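Local atomic coordinates of hypothetical protein EF3068 (Enterococcus faecalis, PDB entry 2B6C), a protein that is of unconfirmed activity but probably acts in DNA alkylation repair, as an all-helical protein of the AlkD-like family. Residues 106-111 / 140-145; 136-141 / 173-178; 144-149 / 179-184. One frame throughout, in Å; residues are numbered along the deposited sequence.

Overall arrangement
All three contacts use helix 138-146 or the turn that follows it. Contact 1 joins this helix to helix 104-120, whereas contacts 2 and 3 follow helix 173-186 along successive turns, so three helices of what is probably a HEAT-like solenoid are tied together. The centres of contacts 1 and 2 lie about 8 Å apart, those of 1 and 3 about 10 Å, and those of 2 and 3 about 11 Å. R142 links the first two: it pairs with D108 and also donates from NH2 to F174 O, a probable bond of 2.9 Å. W181 of contact 3 packs on the same D108-R142 pair. One sulfate touches contacts 1 and 2, another contact 3.

Contact 1 (106-111 / 140-145); sequences SVDAWR and NRRVAL. With SO4 (sulfate ion), chain I.
V143 and R142 on helix 138-146 meet V107 and D108 on helix 104-120, joining two helices of the HEAT-like alpha solenoid expected of the AlkD family. The two short segments run in broadly the same direction, 42° apart, and their axes come within 9.5 Å. The apolar half of the contact is carried by branched side chains. V143 offers CG2, the methyl beside its own backbone N, and this lies 3.9 Å from CG1 of V107. The same CG2 also rests 4.2 Å from CB of R111, one turn further along helix 104-120, so a single methyl bridges two successive turns.

R142 carries the polar half. Its CG is anti to the backbone N (chi1 -178°), and from CG to NE the chain stays extended, passing V107 CG1 with its CD before reaching the carboxylate of D108. The guanidinium grips that group side-on with two nitrogens. NE donates to OD1 of D108 at 2.8 Å, and NH1 donates to OD2 of D108, also at 2.8 Å. Both oxygens use their syn lone pairs, both bonds are fairly straight, and the two flat groups are nearly coplanar, 19° apart. This two-point salt bridge fixes the rotation of both ends. The remaining nitrogen, R142 NH2, bonds F174 O, while W181 of helix 173-186 packs against both members of the pair.

R111 turns its end away from helix 138-146 by bends along its chain, and D108 O lies 3.9 Å above one face of its guanidinium, over the centre. At the N-terminal part of segment 140-145, N140 ND2 donates to O4 of a sulfate, probably from the crystallisation liquor, at 3.2 Å.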
loop_
_atom_site.group_PDB
_atom_site.type_symbol
_atom_site.label_atom_id
_atom_site.label_comp_id
_atom_site.label_asym_id
_atom_site.label_seq_id
_atom_site.Cartn_x
_atom_site.Cartn_y
_atom_site.Cartn_z
ATOM N N SER B 106 -11.531 -10.465 17.435
ATOM C CA SER B 106 -10.455 -9.458 17.559
ATOM C C SER B 106 -9.041 -10.035 17.483
ATOM O O SER B 106 -8.165 -9.428 16.904
ATOM C CB SER B 106 -10.584 -8.624 18.846
ATOM O OG SER B 106 -10.327 -9.420 19.999
ATOM N N VAL B 107 -8.819 -11.194 18.102
ATOM C CA VAL B 107 -7.499 -11.823 18.125
ATOM C C VAL B 107 -7.047 -12.246 16.707
ATOM O O VAL B 107 -5.865 -12.058 16.349
ATOM C CB VAL B 107 -7.465 -13.033 19.126
ATOM C CG1 VAL B 107 -6.148 -13.818 19.021
ATOM C CG2 VAL B 107 -7.668 -12.527 20.562
ATOM N N ASP B 108 -7.963 -12.813 15.924
ATOM C CA ASP B 108 -7.671 -13.188 14.546
ATOM C C ASP B 108 -7.464 -11.942 13.697
ATOM O O ASP B 108 -6.635 -11.950 12.804
ATOM C CB ASP B 108 -8.781 -14.076 13.935
ATOM C CG ASP B 108 -8.850 -15.467 14.564
ATOM O OD1 ASP B 108 -7.923 -15.868 15.308
ATOM O OD2 ASP B 108 -9.853 -16.198 14.302
ATOM N N ALA B 109 -8.230 -10.875 13.946
ATOM C CA ALA B 109 -7.921 -9.569 13.291
ATOM C C ALA B 109 -6.533 -9.044 13.691
ATOM O O ALA B 109 -5.773 -8.609 12.825
ATOM C CB ALA B 109 -9.007 -8.523 13.553
ATOM N N TRP B 110 -6.183 -9.073 14.990
ATOM C CA TRP B 110 -4.800 -8.722 15.403
ATOM C C TRP B 110 -3.737 -9.625 14.756
ATOM O O TRP B 110 -2.675 -9.144 14.361
ATOM C CB TRP B 110 -4.586 -8.761 16.929
ATOM C CG TRP B 110 -5.155 -7.569 17.640
ATOM C CD1 TRP B 110 -6.131 -7.570 18.620
ATOM C CD2 TRP B 110 -4.783 -6.197 17.444
ATOM N NE1 TRP B 110 -6.386 -6.281 19.031
ATOM C CE2 TRP B 110 -5.569 -5.421 18.338
ATOM C CE3 TRP B 110 -3.840 -5.547 16.611
ATOM C CZ2 TRP B 110 -5.482 -4.018 18.399
ATOM C CZ3 TRP B 110 -3.732 -4.144 16.689
ATOM C CH2 TRP B 110 -4.558 -3.395 17.581
ATOM N N ARG B 111 -4.032 -10.922 14.656
ATOM C CA ARG B 111 -3.101 -11.871 14.076
ATOM C C ARG B 111 -2.776 -11.480 12.625
ATOM O O ARG B 111 -1.597 -11.516 12.203
ATOM C CB ARG B 111 -3.636 -13.312 14.153
ATOM C CG ARG B 111 -2.722 -14.340 13.399
ATOM C CD ARG B 111 -3.223 -14.550 11.960
ATOM N NE ARG B 111 -4.525 -15.216 11.998
ATOM C CZ ARG B 111 -5.364 -15.280 10.974
ATOM N NH1 ARG B 111 -5.031 -14.721 9.824
ATOM N NH2 ARG B 111 -6.524 -15.917 11.100
ATOM N N ASN B 140 -2.790 -14.906 23.100
ATOM C CA ASN B 140 -1.473 -14.598 22.548
ATOM C C ASN B 140 -0.835 -15.796 21.816
ATOM O O ASN B 140 -0.208 -15.616 20.782
ATOM C CB ASN B 140 -0.496 -14.063 23.598
ATOM C CG ASN B 140 -0.764 -12.622 23.975
ATOM O OD1 ASN B 140 -1.115 -11.796 23.130
ATOM N ND2 ASN B 140 -0.600 -12.304 25.266
ATOM N N ARG B 141 -0.952 -17.000 22.379
ATOM C CA ARG B 141 -0.396 -18.214 21.749
ATOM C C ARG B 141 -1.146 -18.615 20.484
ATOM O O ARG B 141 -0.544 -19.176 19.559
ATOM C CB ARG B 141 -0.384 -19.360 22.743
ATOM C CG ARG B 141 0.423 -18.989 23.993
ATOM C CD ARG B 141 0.915 -20.271 24.697
ATOM N NE ARG B 141 -0.137 -21.247 24.941
ATOM C CZ ARG B 141 -1.034 -21.174 25.930
ATOM N NH1 ARG B 141 -1.046 -20.133 26.780
ATOM N NH2 ARG B 141 -1.922 -22.144 26.064
ATOM N N ARG B 142 -2.447 -18.296 20.430
ATOM C CA ARG B 142 -3.173 -18.366 19.183
ATOM C C ARG B 142 -2.503 -17.530 18.042
ATOM O O ARG B 142 -2.432 -17.982 16.882
ATOM C CB ARG B 142 -4.652 -18.001 19.383
ATOM C CG ARG B 142 -5.491 -18.113 18.083
ATOM C CD ARG B 142 -6.995 -18.105 18.394
ATOM N NE ARG B 142 -7.840 -17.935 17.220
ATOM C CZ ARG B 142 -8.644 -18.888 16.729
ATOM N NH1 ARG B 142 -9.408 -18.626 15.671
ATOM N NH2 ARG B 142 -8.704 -20.108 17.293
ATOM N N VAL B 143 -2.052 -16.318 18.367
ATOM C CA VAL B 143 -1.315 -15.492 17.421
ATOM C C VAL B 143 0.005 -16.169 16.998
ATOM O O VAL B 143 0.301 -16.164 15.808
ATOM C CB VAL B 143 -1.072 -14.018 17.943
ATOM C CG1 VAL B 143 -0.135 -13.161 16.941
ATOM C CG2 VAL B 143 -2.409 -13.291 18.125
ATOM N N ALA B 144 0.766 -16.746 17.958
ATOM C CA ALA B 144 2.002 -17.482 17.642
ATOM C C ALA B 144 1.737 -18.638 16.667
ATOM O O ALA B 144 2.483 -18.829 15.679
ATOM C CB ALA B 144 2.705 -17.995 18.929
ATOM N N LEU B 145 0.644 -19.352 16.914
ATOM C CA LEU B 145 0.261 -20.502 16.104
ATOM C C LEU B 145 -0.201 -20.126 14.702
ATOM O O LEU B 145 0.024 -20.865 13.750
ATOM C CB LEU B 145 -0.820 -21.336 16.815
ATOM C CG LEU B 145 -0.365 -22.232 17.959
ATOM C CD1 LEU B 145 -1.574 -22.639 18.824
ATOM C CD2 LEU B 145 0.365 -23.510 17.413
HETATM S S SO4 I . 1.537 -12.977 28.264
HETATM O O1 SO4 I . 1.231 -11.795 29.069
HETATM O O2 SO4 I . 2.509 -13.853 28.954
HETATM O O3 SO4 I . 2.205 -12.533 27.026
HETATM O O4 SO4 I . 0.284 -13.704 27.976
#

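Contact 2 (136-141 / 173-178); sequences ENFWNR and FFIQKA. With SO4 (sulfate ion), chain I.
F138 has CG between its backbone N and carbonyl carbon (chi1 74°), while W139 has CG anti to its carbonyl carbon (chi1 -68°); these settings start F138 on its way to F174 CB and W139 on its way to the F174 ring, near the starts of helices 138-146 and 173-186. CE1 of F138 lies 3.9 Å from CB of F174, and CB of F138 packs 3.7 Å from CG1 of I175. I175 CD1 touches the F138 carbonyl oxygen. The same I175 CD1 lies 4.0 Å from CB of R141. W139 approaches with one corner of its indole: CH2 sits over the centre of the F174 ring, 3.5 Å above its plane. The two ring planes meet obliquely, at 45°, and F173 CD2 covers the opposite face of F174. W103 adds an edge-to-face partner.

N137 is the N-cap of helix 138-146, its OD1 accepting from W139 N at 2.9 Å. Just there, sulfate O2 receives E136 N and sulfate O4 receives N137 N, with K95 NZ as a further donor. No hydrogen bond spans the two segments, so they cohere through apolar and aromatic packing, while the backbone N-H groups near this helix start make a site suited to an anion.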
loop_
_atom_site.group_PDB
_atom_site.type_symbol
_atom_site.label_atom_id
_atom_site.label_comp_id
_atom_site.label_asym_id
_atom_site.label_seq_id
_atom_site.Cartn_x
_atom_site.Cartn_y
_atom_site.Cartn_z
ATOM N N GLU B 136 1.481 -16.648 28.664
ATOM C CA GLU B 136 0.475 -17.169 29.590
ATOM C C GLU B 136 -0.955 -17.120 29.025
ATOM O O GLU B 136 -1.751 -18.005 29.288
ATOM C CB GLU B 136 0.471 -16.394 30.915
ATOM C CG GLU B 136 1.804 -16.254 31.557
ATOM C CD GLU B 136 1.729 -16.338 33.080
ATOM O OE1 GLU B 136 1.741 -17.488 33.615
ATOM O OE2 GLU B 136 1.664 -15.255 33.736
ATOM N N ASN B 137 -1.295 -16.067 28.290
ATOM C CA ASN B 137 -2.660 -15.911 27.790
ATOM C C ASN B 137 -2.804 -16.695 26.476
ATOM O O ASN B 137 -2.018 -16.487 25.554
ATOM C CB ASN B 137 -2.975 -14.414 27.650
ATOM C CG ASN B 137 -4.403 -14.134 27.232
ATOM O OD1 ASN B 137 -4.920 -14.727 26.297
ATOM N ND2 ASN B 137 -5.023 -13.195 27.889
ATOM N N PHE B 138 -3.744 -17.643 26.417
ATOM C CA PHE B 138 -3.836 -18.530 25.251
ATOM C C PHE B 138 -4.164 -17.762 23.976
ATOM O O PHE B 138 -3.811 -18.225 22.876
ATOM C CB PHE B 138 -4.805 -19.739 25.447
ATOM C CG PHE B 138 -6.276 -19.376 25.398
ATOM C CD1 PHE B 138 -6.910 -19.109 24.183
ATOM C CD2 PHE B 138 -7.028 -19.302 26.571
ATOM C CE1 PHE B 138 -8.270 -18.786 24.133
ATOM C CE2 PHE B 138 -8.385 -18.964 26.531
ATOM C CZ PHE B 138 -9.009 -18.714 25.282
ATOM N N TRP B 139 -4.832 -16.607 24.107
ATOM C CA TRP B 139 -5.096 -15.756 22.934
ATOM C C TRP B 139 -3.795 -15.293 22.283
ATOM O O TRP B 139 -3.691 -15.309 21.045
ATOM C CB TRP B 139 -5.964 -14.543 23.275
ATOM C CG TRP B 139 -7.346 -14.893 23.642
ATOM C CD1 TRP B 139 -7.964 -14.667 24.871
ATOM C CD2 TRP B 139 -8.319 -15.537 22.818
ATOM N NE1 TRP B 139 -9.238 -15.142 24.844
ATOM C CE2 TRP B 139 -9.499 -15.679 23.603
ATOM C CE3 TRP B 139 -8.323 -16.007 21.494
ATOM C CZ2 TRP B 139 -10.674 -16.282 23.099
ATOM C CZ3 TRP B 139 -9.504 -16.621 21.000
ATOM C CH2 TRP B 139 -10.655 -16.741 21.796
ATOM N N ASN B 140 -2.790 -14.906 23.100
ATOM C CA ASN B 140 -1.473 -14.598 22.548
ATOM C C ASN B 140 -0.835 -15.796 21.816
ATOM O O ASN B 140 -0.208 -15.616 20.782
ATOM C CB ASN B 140 -0.496 -14.063 23.598
ATOM C CG ASN B 140 -0.764 -12.622 23.975
ATOM O OD1 ASN B 140 -1.115 -11.796 23.130
ATOM N ND2 ASN B 140 -0.600 -12.304 25.266
ATOM N N ARG B 141 -0.952 -17.000 22.379
ATOM C CA ARG B 141 -0.396 -18.214 21.749
ATOM C C ARG B 141 -1.146 -18.615 20.484
ATOM O O ARG B 141 -0.544 -19.176 19.559
ATOM C CB ARG B 141 -0.384 -19.360 22.743
ATOM C CG ARG B 141 0.423 -18.989 23.993
ATOM C CD ARG B 141 0.915 -20.271 24.697
ATOM N NE ARG B 141 -0.137 -21.247 24.941
ATOM C CZ ARG B 141 -1.034 -21.174 25.930
ATOM N NH1 ARG B 141 -1.046 -20.133 26.780
ATOM N NH2 ARG B 141 -1.922 -22.144 26.064
ATOM N N PHE B 173 -10.262 -25.327 23.101
ATOM C CA PHE B 173 -10.794 -25.304 21.736
ATOM C C PHE B 173 -10.098 -24.284 20.831
ATOM O O PHE B 173 -9.720 -24.608 19.720
ATOM C CB PHE B 173 -12.324 -25.056 21.730
ATOM C CG PHE B 173 -12.887 -24.735 20.356
ATOM C CD1 PHE B 173 -13.232 -25.756 19.457
ATOM C CD2 PHE B 173 -13.032 -23.393 19.942
ATOM C CE1 PHE B 173 -13.740 -25.454 18.180
ATOM C CE2 PHE B 173 -13.525 -23.078 18.665
ATOM C CZ PHE B 173 -13.878 -24.114 17.781
ATOM N N PHE B 174 -9.925 -23.055 21.291
ATOM C CA PHE B 174 -9.358 -22.018 20.424
ATOM C C PHE B 174 -7.873 -22.254 20.156
ATOM O O PHE B 174 -7.299 -21.675 19.240
ATOM C CB PHE B 174 -9.574 -20.632 21.009
ATOM C CG PHE B 174 -11.017 -20.194 21.002
ATOM C CD1 PHE B 174 -11.746 -20.157 22.186
ATOM C CD2 PHE B 174 -11.647 -19.818 19.808
ATOM C CE1 PHE B 174 -13.094 -19.744 22.175
ATOM C CE2 PHE B 174 -12.987 -19.415 19.805
ATOM C CZ PHE B 174 -13.702 -19.378 20.987
ATOM N N ILE B 175 -7.248 -23.087 20.978
ATOM C CA ILE B 175 -5.865 -23.449 20.733
ATOM C C ILE B 175 -5.794 -24.640 19.772
ATOM O O ILE B 175 -5.041 -24.605 18.791
ATOM C CB ILE B 175 -5.094 -23.673 22.066
ATOM C CG1 ILE B 175 -4.784 -22.333 22.740
ATOM C CG2 ILE B 175 -3.860 -24.513 21.828
ATOM C CD1 ILE B 175 -3.714 -21.470 22.019
ATOM N N GLN B 176 -6.619 -25.662 19.987
ATOM C CA GLN B 176 -6.543 -26.835 19.116
ATOM C C GLN B 176 -6.974 -26.467 17.678
ATOM O O GLN B 176 -6.380 -26.939 16.703
ATOM C CB GLN B 176 -7.353 -28.011 19.685
ATOM C CG GLN B 176 -6.732 -28.638 20.954
ATOM C CD GLN B 176 -5.322 -29.080 20.691
ATOM O OE1 GLN B 176 -5.046 -29.600 19.625
ATOM N NE2 GLN B 176 -4.415 -28.839 21.620
ATOM N N LYS B 177 -7.997 -25.620 17.574
ATOM C CA LYS B 177 -8.447 -25.046 16.324
ATOM C C LYS B 177 -7.318 -24.309 15.615
ATOM O O LYS B 177 -7.159 -24.452 14.409
ATOM C CB LYS B 177 -9.551 -24.050 16.606
ATOM C CG LYS B 177 -10.808 -24.294 15.809
ATOM C CD LYS B 177 -10.603 -23.883 14.384
ATOM C CE LYS B 177 -11.918 -23.698 13.714
ATOM N NZ LYS B 177 -12.021 -24.592 12.505
ATOM N N ALA B 178 -6.538 -23.533 16.369
ATOM C CA ALA B 178 -5.399 -22.785 15.843
ATOM C C ALA B 178 -4.289 -23.719 15.343
ATOM O O ALA B 178 -3.662 -23.455 14.313
ATOM C CB ALA B 178 -4.863 -21.817 16.889
HETATM S S SO4 I . 1.537 -12.977 28.264
HETATM O O1 SO4 I . 1.231 -11.795 29.069
HETATM O O2 SO4 I . 2.509 -13.853 28.954
HETATM O O3 SO4 I . 2.205 -12.533 27.026
HETATM O O4 SO4 I . 0.284 -13.704 27.976
#

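Contact 3 (144-149 / 179-184). With SO4 (sulfate ion), chain J.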
loop_
_atom_site.group_PDB
_atom_site.type_symbol
_atom_site.label_atom_id
_atom_site.label_comp_id
_atom_site.label_asym_id
_atom_site.label_seq_id
_atom_site.Cartn_x
_atom_site.Cartn_y
_atom_site.Cartn_z
ATOM N N ALA B 144 0.766 -16.746 17.958
ATOM C CA ALA B 144 2.002 -17.482 17.642
ATOM C C ALA B 144 1.737 -18.638 16.667
ATOM O O ALA B 144 2.483 -18.829 15.679
ATOM C CB ALA B 144 2.705 -17.995 18.929
ATOM N N LEU B 145 0.644 -19.352 16.914
ATOM C CA LEU B 145 0.261 -20.502 16.104
ATOM C C LEU B 145 -0.201 -20.126 14.702
ATOM O O LEU B 145 0.024 -20.865 13.750
ATOM C CB LEU B 145 -0.820 -21.336 16.815
ATOM C CG LEU B 145 -0.365 -22.232 17.959
ATOM C CD1 LEU B 145 -1.574 -22.639 18.824
ATOM C CD2 LEU B 145 0.365 -23.510 17.413
ATOM N N ASN B 146 -0.828 -18.970 14.577
ATOM C CA ASN B 146 -1.402 -18.548 13.324
ATOM C C ASN B 146 -0.664 -17.375 12.686
ATOM O O ASN B 146 -1.126 -16.830 11.696
ATOM C CB ASN B 146 -2.907 -18.259 13.521
ATOM C CG ASN B 146 -3.724 -19.534 13.783
ATOM O OD1 ASN B 146 -3.238 -20.678 13.592
ATOM N ND2 ASN B 146 -4.971 -19.349 14.194
ATOM N N LEU B 147 0.486 -16.985 13.239
ATOM C CA LEU B 147 1.254 -15.858 12.688
ATOM C C LEU B 147 1.569 -16.057 11.205
ATOM O O LEU B 147 1.585 -15.094 10.426
ATOM C CB LEU B 147 2.559 -15.648 13.475
ATOM C CG LEU B 147 3.443 -14.445 13.099
ATOM C CD1 LEU B 147 2.660 -13.118 13.194
ATOM C CD2 LEU B 147 4.699 -14.422 13.958
ATOM N N GLN B 148 1.772 -17.318 10.813
ATOM C CA GLN B 148 2.321 -17.623 9.493
ATOM C C GLN B 148 1.306 -18.157 8.467
ATOM O O GLN B 148 1.708 -18.609 7.404
ATOM C CB GLN B 148 3.468 -18.614 9.663
ATOM C CG GLN B 148 4.416 -18.237 10.825
ATOM C CD GLN B 148 5.710 -18.984 10.748
ATOM O OE1 GLN B 148 6.537 -18.720 9.866
ATOM N NE2 GLN B 148 5.874 -19.966 11.614
ATOM N N LEU B 149 0.004 -18.054 8.772
ATOM C CA LEU B 149 -1.072 -18.645 7.943
ATOM C C LEU B 149 -1.017 -18.193 6.506
ATOM O O LEU B 149 -1.406 -18.930 5.600
ATOM C CB LEU B 149 -2.463 -18.285 8.482
ATOM C CG LEU B 149 -2.924 -18.929 9.786
ATOM C CD1 LEU B 149 -4.391 -18.577 10.117
ATOM C CD2 LEU B 149 -2.732 -20.419 9.770
ATOM N N ILE B 179 -4.075 -24.826 16.044
ATOM C CA ILE B 179 -3.119 -25.842 15.577
ATOM C C ILE B 179 -3.579 -26.449 14.245
ATOM O O ILE B 179 -2.779 -26.548 13.313
ATOM C CB ILE B 179 -2.873 -26.977 16.608
ATOM C CG1 ILE B 179 -2.199 -26.424 17.858
ATOM C CG2 ILE B 179 -2.029 -28.158 15.994
ATOM C CD1 ILE B 179 -2.155 -27.462 18.981
ATOM N N GLY B 180 -4.851 -26.825 14.157
ATOM C CA GLY B 180 -5.386 -27.420 12.939
ATOM C C GLY B 180 -5.339 -26.487 11.732
ATOM O O GLY B 180 -4.969 -26.904 10.641
ATOM N N TRP B 181 -5.764 -25.239 11.911
ATOM C CA TRP B 181 -5.631 -24.203 10.885
ATOM C C TRP B 181 -4.184 -23.987 10.417
ATOM O O TRP B 181 -3.939 -23.760 9.230
ATOM C CB TRP B 181 -6.114 -22.870 11.438
ATOM C CG TRP B 181 -7.601 -22.547 11.235
ATOM C CD1 TRP B 181 -8.607 -23.376 10.742
ATOM C CD2 TRP B 181 -8.237 -21.295 11.562
ATOM N NE1 TRP B 181 -9.822 -22.684 10.710
ATOM C CE2 TRP B 181 -9.627 -21.421 11.225
ATOM C CE3 TRP B 181 -7.763 -20.077 12.113
ATOM C CZ2 TRP B 181 -10.557 -20.355 11.418
ATOM C CZ3 TRP B 181 -8.684 -19.025 12.320
ATOM C CH2 TRP B 181 -10.067 -19.173 11.960
ATOM N N SER B 182 -3.233 -24.002 11.348
ATOM C CA SER B 182 -1.836 -23.729 10.975
ATOM C C SER B 182 -1.333 -24.868 10.075
ATOM O O SER B 182 -0.580 -24.622 9.133
ATOM C CB SER B 182 -0.938 -23.532 12.192
ATOM O OG SER B 182 -0.564 -24.788 12.734
ATOM N N LEU B 183 -1.819 -26.087 10.333
ATOM C CA LEU B 183 -1.432 -27.264 9.545
ATOM C C LEU B 183 -2.155 -27.312 8.211
ATOM O O LEU B 183 -1.522 -27.534 7.174
ATOM C CB LEU B 183 -1.612 -28.555 10.346
ATOM C CG LEU B 183 -0.633 -28.642 11.519
ATOM C CD1 LEU B 183 -1.065 -29.728 12.498
ATOM C CD2 LEU B 183 0.828 -28.793 11.065
ATOM N N ARG B 184 -3.462 -27.053 8.245
ATOM C CA ARG B 184 -4.277 -26.912 7.046
ATOM C C ARG B 184 -3.690 -25.922 6.033
ATOM O O ARG B 184 -3.502 -26.279 4.869
ATOM C CB ARG B 184 -5.699 -26.504 7.423
ATOM C CG ARG B 184 -6.702 -26.453 6.310
ATOM C CD ARG B 184 -7.951 -25.984 6.960
ATOM N NE ARG B 184 -9.142 -26.113 6.156
ATOM C CZ ARG B 184 -10.169 -26.922 6.414
ATOM N NH1 ARG B 184 -10.153 -27.787 7.423
ATOM N NH2 ARG B 184 -11.212 -26.896 5.611
HETATM S S SO4 J . -10.147 -23.428 3.807
HETATM O O1 SO4 J . -11.241 -23.261 2.867
HETATM O O2 SO4 J . -10.663 -23.978 5.059
HETATM O O3 SO4 J . -9.583 -22.108 4.071
HETATM O O4 SO4 J . -9.130 -24.333 3.281
#
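The six-membered part of the W181 indole meets N146 and L149: the N146 amide lies at the ring edge, near the indole plane beside CE3, with the two planes 35° apart. L149 approaches the same CE3 obliquely, its CD1 4.2 Å away. The second flat group, the R184 guanidinium, points out of the contact, meeting O4 of a sulfate at its edge; its bonds to that ion are weak, and NH1 pairs with E210.

L149 CD2 sits against the helix backbone, 3.6 Å from W181 O and equally close to S182 CA. One turn back, L145 CD2 packs 3.9 Å from I179 CG1. Packing is tight where L145 O comes 3.2 Å from S182 CB. The S182 hydroxyl turns back on its own helix: chi1 of 81° sets OG to donate to I179 O at 2.9 Å. That oxygen also takes L183 N, from the same face of its carbonyl plane.

The contact thus seats the end of helix 138-146, and the type I turn N146-L149, on the middle of helix 173-186. I164 of helix 157-166 packs on I179 and S182, while R111 of helix 104-120 touches N146 and L149.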